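Local coordinates for protein esterase (uncultured bacterium pCosCE1, PDB 7ATL) that probably hydrolyses carboxylic esters as a family VIII carboxylesterase of the beta-lactamase fold, and also shows promiscuous acyltransferase activity, at residues I71-M76 against V278-T283; R92-F97 against L182-G187; D272-L277 against V358-T363. One frame throughout, in Å; residues are numbered along the deposited sequence.

Interaction 1 (I71-M76 against V278-T283)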
loop_
_atom_site.group_PDB
_atom_site.type_symbol
_atom_site.label_atom_id
_atom_site.label_comp_id
_atom_site.label_asym_id
_atom_site.label_seq_id
_atom_site.Cartn_x
_atom_site.Cartn_y
_atom_site.Cartn_z
ATOM N N ILE A 71 -8.338 0.220 -0.693
ATOM C CA ILE A 71 -9.269 0.121 -1.854
ATOM C C ILE A 71 -9.636 -1.353 -2.058
ATOM O O ILE A 71 -10.801 -1.620 -2.473
ATOM C CB ILE A 71 -8.701 0.790 -3.114
ATOM C CG1 ILE A 71 -8.315 2.243 -2.851
ATOM C CG2 ILE A 71 -9.687 0.683 -4.268
ATOM C CD1 ILE A 71 -9.466 3.121 -2.454
ATOM N N THR A 72 -8.721 -2.271 -1.735
ATOM C CA THR A 72 -9.039 -3.719 -1.658
ATOM C C THR A 72 -10.188 -3.916 -0.653
ATOM O O THR A 72 -11.152 -4.630 -0.991
ATOM C CB THR A 72 -7.799 -4.543 -1.309
ATOM O OG1 THR A 72 -6.852 -4.339 -2.358
ATOM C CG2 THR A 72 -8.113 -6.014 -1.131
ATOM N N LEU A 73 -10.126 -3.271 0.518
ATOM C CA LEU A 73 -11.222 -3.341 1.528
ATOM C C LEU A 73 -12.534 -2.842 0.915
ATOM O O LEU A 73 -13.550 -3.482 1.162
ATOM C CB LEU A 73 -10.931 -2.537 2.802
ATOM C CG LEU A 73 -12.095 -2.560 3.801
ATOM C CD1 LEU A 73 -12.516 -3.993 4.074
ATOM C CD2 LEU A 73 -11.751 -1.877 5.098
ATOM N N ALA A 74 -12.532 -1.724 0.191
ATOM C CA ALA A 74 -13.764 -1.171 -0.414
ATOM C C ALA A 74 -14.400 -2.238 -1.319
ATOM O O ALA A 74 -15.612 -2.479 -1.189
ATOM C CB ALA A 74 -13.448 0.104 -1.151
ATOM N N ALA A 75 -13.600 -2.866 -2.181
ATOM C CA ALA A 75 -14.007 -3.940 -3.116
ATOM C C ALA A 75 -14.562 -5.151 -2.359
ATOM O O ALA A 75 -15.603 -5.695 -2.789
ATOM C CB ALA A 75 -12.822 -4.374 -3.945
ATOM N N MET A 76 -13.851 -5.620 -1.330
ATOM C CA MET A 76 -14.256 -6.839 -0.597
ATOM C C MET A 76 -15.606 -6.596 0.086
ATOM O O MET A 76 -16.447 -7.536 0.152
ATOM C CB MET A 76 -13.216 -7.237 0.439
ATOM C CG MET A 76 -11.953 -7.799 -0.168
ATOM S SD MET A 76 -12.166 -9.002 -1.480
ATOM C CE MET A 76 -13.144 -10.237 -0.630
ATOM N N VAL A 278 -5.998 -2.339 9.427
ATOM C CA VAL A 278 -5.274 -3.629 9.584
ATOM C C VAL A 278 -6.017 -4.521 10.599
ATOM O O VAL A 278 -6.160 -5.741 10.311
ATOM C CB VAL A 278 -3.801 -3.398 9.954
ATOM C CG1 VAL A 278 -3.077 -4.702 10.233
ATOM C CG2 VAL A 278 -3.070 -2.608 8.874
ATOM N N GLU A 279 -6.491 -3.974 11.723
ATOM C CA GLU A 279 -7.314 -4.727 12.711
ATOM C C GLU A 279 -8.544 -5.308 11.999
ATOM O O GLU A 279 -8.787 -6.525 12.126
ATOM C CB GLU A 279 -7.721 -3.841 13.891
ATOM C CG GLU A 279 -6.739 -3.913 15.040
ATOM C CD GLU A 279 -6.659 -5.301 15.642
ATOM O OE1 GLU A 279 -7.686 -5.721 16.252
ATOM O OE2 GLU A 279 -5.600 -5.968 15.456
ATOM N N THR A 280 -9.248 -4.495 11.215
ATOM C CA THR A 280 -10.429 -4.905 10.410
ATOM C C THR A 280 -10.087 -6.090 9.490
ATOM O O THR A 280 -10.868 -7.056 9.432
ATOM C CB THR A 280 -10.953 -3.717 9.604
ATOM O OG1 THR A 280 -11.231 -2.662 10.527
ATOM C CG2 THR A 280 -12.198 -4.059 8.818
ATOM N N LEU A 281 -8.955 -6.025 8.802
ATOM C CA LEU A 281 -8.477 -7.109 7.920
ATOM C C LEU A 281 -8.146 -8.338 8.762
ATOM O O LEU A 281 -8.329 -9.436 8.249
ATOM C CB LEU A 281 -7.254 -6.620 7.129
ATOM C CG LEU A 281 -7.517 -5.501 6.114
ATOM C CD1 LEU A 281 -6.350 -5.374 5.155
ATOM C CD2 LEU A 281 -8.809 -5.718 5.323
ATOM N N ARG A 282 -7.666 -8.173 9.989
ATOM C CA ARG A 282 -7.208 -9.322 10.813
ATOM C C ARG A 282 -8.397 -10.183 11.289
ATOM O O ARG A 282 -8.216 -11.410 11.355
ATOM C CB ARG A 282 -6.391 -8.839 12.018
ATOM C CG ARG A 282 -5.916 -9.968 12.918
ATOM C CD ARG A 282 -5.003 -9.497 14.036
ATOM N NE ARG A 282 -5.756 -8.785 15.058
ATOM C CZ ARG A 282 -6.488 -9.343 16.016
ATOM N NH1 ARG A 282 -6.593 -10.664 16.122
ATOM N NH2 ARG A 282 -7.128 -8.547 16.858
ATOM N N THR A 283 -9.546 -9.592 11.657
ATOM C CA THR A 283 -10.648 -10.281 12.394
ATOM C C THR A 283 -12.029 -10.073 11.747
ATOM O O THR A 283 -12.946 -10.819 12.102
ATOM C CB THR A 283 -10.737 -9.787 13.847
ATOM O OG1 THR A 283 -11.214 -8.441 13.785
ATOM C CG2 THR A 283 -9.429 -9.846 14.607
#
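Leu73 meets Thr280 and Leu281 where helices 67-80 and 271-283 of the beta-lactamase fold come together in a buried contact. The contact is light: 99 Å² is buried in all, and no hydrogen bond crosses. Along 71-76, Ile71 packs on helix 174-186 and takes no part in the contact. Thr72 turns its OG1 back to Lys68 O within its own helix; Lys68 is probably the lysine of the SxxK motif. Leu73 then carries the contact. Its CG is anti to the backbone N (chi1 177°), which sends both methyls toward 278-283. Leu73 CD2 lies 4.3 Å from Thr280 CG2, and Leu73 CD1 lies 4.3 Å from Leu281 CD2. The isobutyl group thus straddles two consecutive residues, one methyl to each. At these distances the packing is not tight. The hydroxyl of Thr280 is hydrogen-bonded to Gln276 O, one turn earlier in its own helix. Further on, Ala75 touches helix 174-186, while Met76 and Leu281 both touch Met297 of helix 291-297, which lines one flank of the contact. A salt bridge on 278-283 links neighbouring turns. Arg282 grips the Glu279 carboxylate side-on with two nitrogens. Arg282 NH2 donates to Glu279 OE1 over 2.9 Å, meeting the syn lone pair of that oxygen. Arg282 NE lies 2.8 Å from Glu279 OE2, which is almost in the guanidinium plane.

Interaction 2 (R92-F97 against L182-G187); sequences RWLPWF and LEQVAG
In the helical part of the beta-lactamase fold, the loop between helices 67-80 and 111-116 covers the C-terminal end of helix 174-186, with Trp93 and Leu94 set against Gln184 and Val185. The indole of Trp93 does most of the touching. Val185 CG2 sits over one face of its six-membered ring, 3.6 Å from the centroid and only 4° off the normal, a well-aimed CH-pi contact. The opposite face of the indole has Arg92 CG above it, offset toward the rim. Trp93 NE1 is hydrogen-bonded to Asp88 OD2, which ties the indole down. Gln184 passes alongside Trp93 in the opposite sense, and Gln184 CB is 3.9 Å from Trp93 CE3. With its CG anti to the carbonyl carbon (chi1 -62°), Gln184 brings CG to 3.3 Å from Trp93 O. Leu94 CD2 also meets this carbon, 3.6 Å from Gln184 CG. The helix ends just beyond, where Gly187 takes positive phi. No hydrogen bond joins the segments. The contact therefore rests on dispersion and CH-pi attraction, with the indole held in place by its hydrogen bond to Asp88.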
loop_
_atom_site.group_PDB
_atom_site.type_symbol
_atom_site.label_atom_id
_atom_site.label_comp_id
_atom_site.label_asym_id
_atom_site.label_seq_id
_atom_site.Cartn_x
_atom_site.Cartn_y
_atom_site.Cartn_z
ATOM N N ARG A 92 -16.701 -5.949 -18.172
ATOM C CA ARG A 92 -18.128 -5.838 -17.752
ATOM C C ARG A 92 -18.400 -4.461 -17.124
ATOM O O ARG A 92 -19.501 -3.915 -17.318
ATOM C CB ARG A 92 -18.459 -6.943 -16.744
ATOM C CG ARG A 92 -19.867 -6.888 -16.175
ATOM C CD ARG A 92 -20.123 -8.164 -15.399
ATOM N NE ARG A 92 -21.411 -8.206 -14.724
ATOM C CZ ARG A 92 -21.895 -9.283 -14.115
ATOM N NH1 ARG A 92 -21.186 -10.397 -14.085
ATOM N NH2 ARG A 92 -23.081 -9.239 -13.541
ATOM N N TRP A 93 -17.423 -3.937 -16.392
ATOM C CA TRP A 93 -17.542 -2.666 -15.636
ATOM C C TRP A 93 -16.905 -1.497 -16.412
ATOM O O TRP A 93 -17.438 -0.374 -16.339
ATOM C CB TRP A 93 -16.926 -2.875 -14.244
ATOM C CG TRP A 93 -17.728 -3.829 -13.422
ATOM C CD1 TRP A 93 -17.444 -5.131 -13.128
ATOM C CD2 TRP A 93 -19.019 -3.562 -12.861
ATOM N NE1 TRP A 93 -18.457 -5.682 -12.387
ATOM C CE2 TRP A 93 -19.434 -4.734 -12.204
ATOM C CE3 TRP A 93 -19.849 -2.441 -12.827
ATOM C CZ2 TRP A 93 -20.647 -4.797 -11.517
ATOM C CZ3 TRP A 93 -21.049 -2.511 -12.156
ATOM C CH2 TRP A 93 -21.440 -3.674 -11.502
ATOM N N LEU A 94 -15.798 -1.743 -17.126
ATOM C CA LEU A 94 -15.132 -0.738 -18.008
ATOM C C LEU A 94 -15.100 -1.283 -19.438
ATOM O O LEU A 94 -14.118 -1.886 -19.836
ATOM C CB LEU A 94 -13.729 -0.458 -17.443
ATOM C CG LEU A 94 -13.689 -0.128 -15.953
ATOM C CD1 LEU A 94 -12.257 -0.033 -15.437
ATOM C CD2 LEU A 94 -14.444 1.153 -15.671
ATOM N N PRO A 95 -16.164 -1.111 -20.263
ATOM C CA PRO A 95 -16.258 -1.821 -21.548
ATOM C C PRO A 95 -15.065 -1.597 -22.491
ATOM O O PRO A 95 -14.803 -2.441 -23.292
ATOM C CB PRO A 95 -17.571 -1.319 -22.180
ATOM C CG PRO A 95 -18.365 -0.640 -21.047
ATOM C CD PRO A 95 -17.347 -0.268 -19.980
ATOM N N TRP A 96 -14.360 -0.478 -22.343
ATOM C CA TRP A 96 -13.176 -0.068 -23.147
ATOM C C TRP A 96 -11.856 -0.655 -22.598
ATOM O O TRP A 96 -10.833 -0.591 -23.316
ATOM C CB TRP A 96 -13.132 1.462 -23.196
ATOM C CG TRP A 96 -13.359 2.117 -21.866
ATOM C CD1 TRP A 96 -14.535 2.629 -21.400
ATOM C CD2 TRP A 96 -12.392 2.307 -20.814
ATOM N NE1 TRP A 96 -14.365 3.124 -20.139
ATOM C CE2 TRP A 96 -13.067 2.950 -19.753
ATOM C CE3 TRP A 96 -11.038 1.981 -20.655
ATOM C CZ2 TRP A 96 -12.429 3.297 -18.563
ATOM C CZ3 TRP A 96 -10.403 2.320 -19.476
ATOM C CH2 TRP A 96 -11.092 2.976 -18.449
ATOM N N PHE A 97 -11.824 -1.187 -21.372
ATOM C CA PHE A 97 -10.604 -1.825 -20.818
ATOM C C PHE A 97 -10.525 -3.277 -21.295
ATOM O O PHE A 97 -10.885 -4.230 -20.549
ATOM C CB PHE A 97 -10.557 -1.726 -19.293
ATOM C CG PHE A 97 -9.169 -1.936 -18.743
ATOM C CD1 PHE A 97 -8.269 -0.882 -18.686
ATOM C CD2 PHE A 97 -8.746 -3.187 -18.348
ATOM C CE1 PHE A 97 -6.972 -1.073 -18.243
ATOM C CE2 PHE A 97 -7.454 -3.376 -17.899
ATOM C CZ PHE A 97 -6.579 -2.317 -17.832
ATOM N N LEU A 182 -14.765 0.123 -9.094
ATOM C CA LEU A 182 -15.573 0.476 -7.901
ATOM C C LEU A 182 -16.467 1.699 -8.186
ATOM O O LEU A 182 -17.639 1.704 -7.727
ATOM C CB LEU A 182 -14.602 0.728 -6.747
ATOM C CG LEU A 182 -14.391 -0.431 -5.784
ATOM C CD1 LEU A 182 -14.244 -1.757 -6.501
ATOM C CD2 LEU A 182 -13.210 -0.162 -4.887
ATOM N N GLU A 183 -15.967 2.699 -8.923
ATOM C CA GLU A 183 -16.765 3.883 -9.370
ATOM C C GLU A 183 -17.999 3.411 -10.152
ATOM O O GLU A 183 -19.104 3.907 -9.894
ATOM C CB GLU A 183 -15.962 4.830 -10.266
ATOM C CG GLU A 183 -14.847 5.557 -9.550
ATOM C CD GLU A 183 -14.083 6.553 -10.409
ATOM O OE1 GLU A 183 -13.973 6.312 -11.656
ATOM O OE2 GLU A 183 -13.586 7.575 -9.823
ATOM N N GLN A 184 -17.829 2.484 -11.082
ATOM C CA GLN A 184 -18.961 2.008 -11.906
ATOM C C GLN A 184 -19.945 1.229 -11.033
ATOM O O GLN A 184 -21.153 1.401 -11.238
ATOM C CB GLN A 184 -18.461 1.169 -13.074
ATOM C CG GLN A 184 -17.566 1.942 -14.026
ATOM C CD GLN A 184 -18.187 3.238 -14.479
ATOM O OE1 GLN A 184 -17.564 4.285 -14.439
ATOM N NE2 GLN A 184 -19.437 3.183 -14.873
ATOM N N VAL A 185 -19.466 0.436 -10.077
ATOM C CA VAL A 185 -20.364 -0.363 -9.183
ATOM C C VAL A 185 -21.233 0.588 -8.339
ATOM O O VAL A 185 -22.460 0.355 -8.274
ATOM C CB VAL A 185 -19.573 -1.337 -8.288
ATOM C CG1 VAL A 185 -20.481 -2.036 -7.287
ATOM C CG2 VAL A 185 -18.764 -2.345 -9.092
ATOM N N ALA A 186 -20.639 1.633 -7.742
ATOM C CA ALA A 186 -21.327 2.543 -6.785
ATOM C C ALA A 186 -21.974 3.751 -7.477
ATOM O O ALA A 186 -22.817 4.359 -6.850
ATOM C CB ALA A 186 -20.371 3.004 -5.721
ATOM N N GLY A 187 -21.587 4.088 -8.710
ATOM C CA GLY A 187 -22.125 5.228 -9.481
ATOM C C GLY A 187 -21.625 6.557 -8.935
ATOM O O GLY A 187 -22.365 7.548 -9.006
#

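Interaction 3 (D272-L277 against V358-T363)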
loop_
_atom_site.group_PDB
_atom_site.type_symbol
_atom_site.label_atom_id
_atom_site.label_comp_id
_atom_site.label_asym_id
_atom_site.label_seq_id
_atom_site.Cartn_x
_atom_site.Cartn_y
_atom_site.Cartn_z
ATOM N N ASP A 272 -3.081 5.853 12.834
ATOM C CA ASP A 272 -4.244 5.293 13.580
ATOM C C ASP A 272 -5.332 4.848 12.613
ATOM O O ASP A 272 -6.032 3.868 12.955
ATOM C CB ASP A 272 -4.831 6.267 14.604
ATOM C CG ASP A 272 -3.959 6.298 15.840
ATOM O OD1 ASP A 272 -4.076 5.370 16.619
ATOM O OD2 ASP A 272 -3.088 7.192 15.948
ATOM N N ASP A 273 -5.512 5.552 11.493
ATOM C CA ASP A 273 -6.508 5.150 10.466
ATOM C C ASP A 273 -5.997 3.839 9.862
ATOM O O ASP A 273 -6.774 2.918 9.743
ATOM C CB ASP A 273 -6.812 6.261 9.453
ATOM C CG ASP A 273 -7.750 7.383 9.913
ATOM O OD1 ASP A 273 -8.456 7.233 10.937
ATOM O OD2 ASP A 273 -7.777 8.413 9.225
ATOM N N VAL A 274 -4.701 3.702 9.615
ATOM C CA VAL A 274 -4.132 2.457 9.018
ATOM C C VAL A 274 -4.305 1.296 10.005
ATOM O O VAL A 274 -4.558 0.164 9.551
ATOM C CB VAL A 274 -2.659 2.666 8.616
ATOM C CG1 VAL A 274 -1.984 1.383 8.137
ATOM C CG2 VAL A 274 -2.534 3.764 7.570
ATOM N N LEU A 275 -4.173 1.552 11.305
ATOM C CA LEU A 275 -4.275 0.490 12.331
ATOM C C LEU A 275 -5.716 -0.019 12.375
ATOM O O LEU A 275 -5.889 -1.238 12.537
ATOM C CB LEU A 275 -3.844 1.021 13.697
ATOM C CG LEU A 275 -3.930 -0.013 14.820
ATOM C CD1 LEU A 275 -3.175 -1.283 14.459
ATOM C CD2 LEU A 275 -3.387 0.550 16.115
ATOM N N GLN A 276 -6.700 0.884 12.244
ATOM C CA GLN A 276 -8.144 0.537 12.135
ATOM C C GLN A 276 -8.295 -0.411 10.951
ATOM O O GLN A 276 -8.937 -1.461 11.104
ATOM C CB GLN A 276 -9.028 1.764 11.883
ATOM C CG GLN A 276 -9.416 2.551 13.129
ATOM C CD GLN A 276 -9.967 1.599 14.165
ATOM O OE1 GLN A 276 -10.973 0.904 13.948
ATOM N NE2 GLN A 276 -9.259 1.511 15.280
ATOM N N LEU A 277 -7.713 -0.041 9.809
ATOM C CA LEU A 277 -7.778 -0.856 8.572
ATOM C C LEU A 277 -7.182 -2.258 8.826
ATOM O O LEU A 277 -7.798 -3.261 8.424
ATOM C CB LEU A 277 -7.021 -0.121 7.464
ATOM C CG LEU A 277 -6.668 -0.980 6.255
ATOM C CD1 LEU A 277 -7.953 -1.451 5.576
ATOM C CD2 LEU A 277 -5.766 -0.222 5.284
ATOM N N VAL A 358 1.855 -1.102 12.567
ATOM C CA VAL A 358 1.896 -0.018 11.545
ATOM C C VAL A 358 3.177 0.789 11.778
ATOM O O VAL A 358 3.395 1.273 12.906
ATOM C CB VAL A 358 0.643 0.871 11.618
ATOM C CG1 VAL A 358 0.827 2.128 10.782
ATOM C CG2 VAL A 358 -0.605 0.124 11.195
ATOM N N ALA A 359 4.000 0.923 10.752
ATOM C CA ALA A 359 5.293 1.629 10.821
ATOM C C ALA A 359 5.380 2.610 9.653
ATOM O O ALA A 359 5.893 2.225 8.585
ATOM C CB ALA A 359 6.390 0.608 10.785
ATOM N N LEU A 360 4.825 3.807 9.832
ATOM C CA LEU A 360 4.853 4.891 8.812
ATOM C C LEU A 360 6.123 5.704 9.014
ATOM O O LEU A 360 6.394 6.059 10.160
ATOM C CB LEU A 360 3.604 5.766 8.967
ATOM C CG LEU A 360 2.268 5.039 8.779
ATOM C CD1 LEU A 360 1.131 6.038 8.618
ATOM C CD2 LEU A 360 2.288 4.085 7.593
ATOM N N THR A 361 6.892 5.945 7.960
ATOM C CA THR A 361 8.060 6.871 7.999
ATOM C C THR A 361 7.964 7.864 6.845
ATOM O O THR A 361 7.143 7.693 5.952
ATOM C CB THR A 361 9.435 6.172 7.993
ATOM O OG1 THR A 361 9.933 6.043 6.663
ATOM C CG2 THR A 361 9.434 4.816 8.667
ATOM N N ASN A 362 8.800 8.882 6.900
ATOM C CA ASN A 362 8.848 9.952 5.891
ATOM C C ASN A 362 10.158 9.767 5.140
ATOM O O ASN A 362 10.621 10.731 4.561
ATOM C CB ASN A 362 8.732 11.317 6.561
ATOM C CG ASN A 362 9.900 11.612 7.481
ATOM O OD1 ASN A 362 10.835 10.817 7.592
ATOM N ND2 ASN A 362 9.874 12.770 8.119
ATOM N N THR A 363 10.715 8.561 5.159
ATOM C CA THR A 363 12.043 8.257 4.576
ATOM C C THR A 363 11.947 7.063 3.614
ATOM O O THR A 363 11.863 5.918 4.071
ATOM C CB THR A 363 13.042 8.047 5.715
ATOM O OG1 THR A 363 13.014 9.250 6.488
ATOM C CG2 THR A 363 14.442 7.750 5.220
#
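Leu275 and Val358 bring the two backbones closest, with their CA atoms 6.2 Å apart. The axes of helix 272-277 and strand 358-361 approach to 8.9 Å and run at 148°, so they are roughly antiparallel. This is a helix lying on one face of the central antiparallel sheet of the beta-lactamase fold. Strand 355-361 sits inside that sheet, between strands 27-34 and 345-350. Alternation along the strand turns Val358 and Leu360 toward the helix, while Ala359 between them makes no contact with the helix segment and touches Ser346 of strand 345-350. Val358 is the centre of the contact. Val358 CG2 reaches Val274 CG1 at 3.6 Å, and Val358 CG1 touches the same methyl at 3.9 Å. Val274 CG1 stands opposite the backbone N across the first torsion, which sets it against both methyls of Val358. Val358 CG2 also presses on the helix backbone, 3.8 Å from Leu275 N, and comes near Leu275 CB. The other branch of Val274, CG2, reaches Leu360 CD1 at a looser 4.4 Å. All four side chains are buried and aliphatic, and no hydrogen bond crosses between the segments. Val274 also touches Tyr70 of helix 67-80, and Leu275 touches Leu31 of the neighbouring strand 27-34. The carboxylate of Asp272 forms a salt bridge with Arg57. At the end of the strand, Thr361 forms an ST turn: Thr363 N donates to Thr361 OG1 over 3.0 Å at 157°. Thr363 OG1 then donates to Asn362 OD1 at 2.9 Å, tilted 23° from the plane of that carbonyl.

The contacts form a chain through the protein from the sheet to the outer helices. Interactions 1 and 3 share helix 271-283 and have centres 14 Å apart. Leu73 CD2 touches Leu277 CD1 at 3.9 Å. The centres of interactions 1 and 2 are 21 Å apart, bridged by Leu182, whose CD2 is 3.7 Å from Ile71 CG2 and packs against Ala74 as well. Interactions 2 and 3 do not touch; their centres are 30 Å apart, on opposite sides of the chain centre. Lys68, probably the SxxK lysine, lies in the first turn of helix 67-80, which places interaction 1 in the helix of the likely active site. A tetraethylene glycol, probably from crystallisation, lies about 4 Å from the Trp93 side chain.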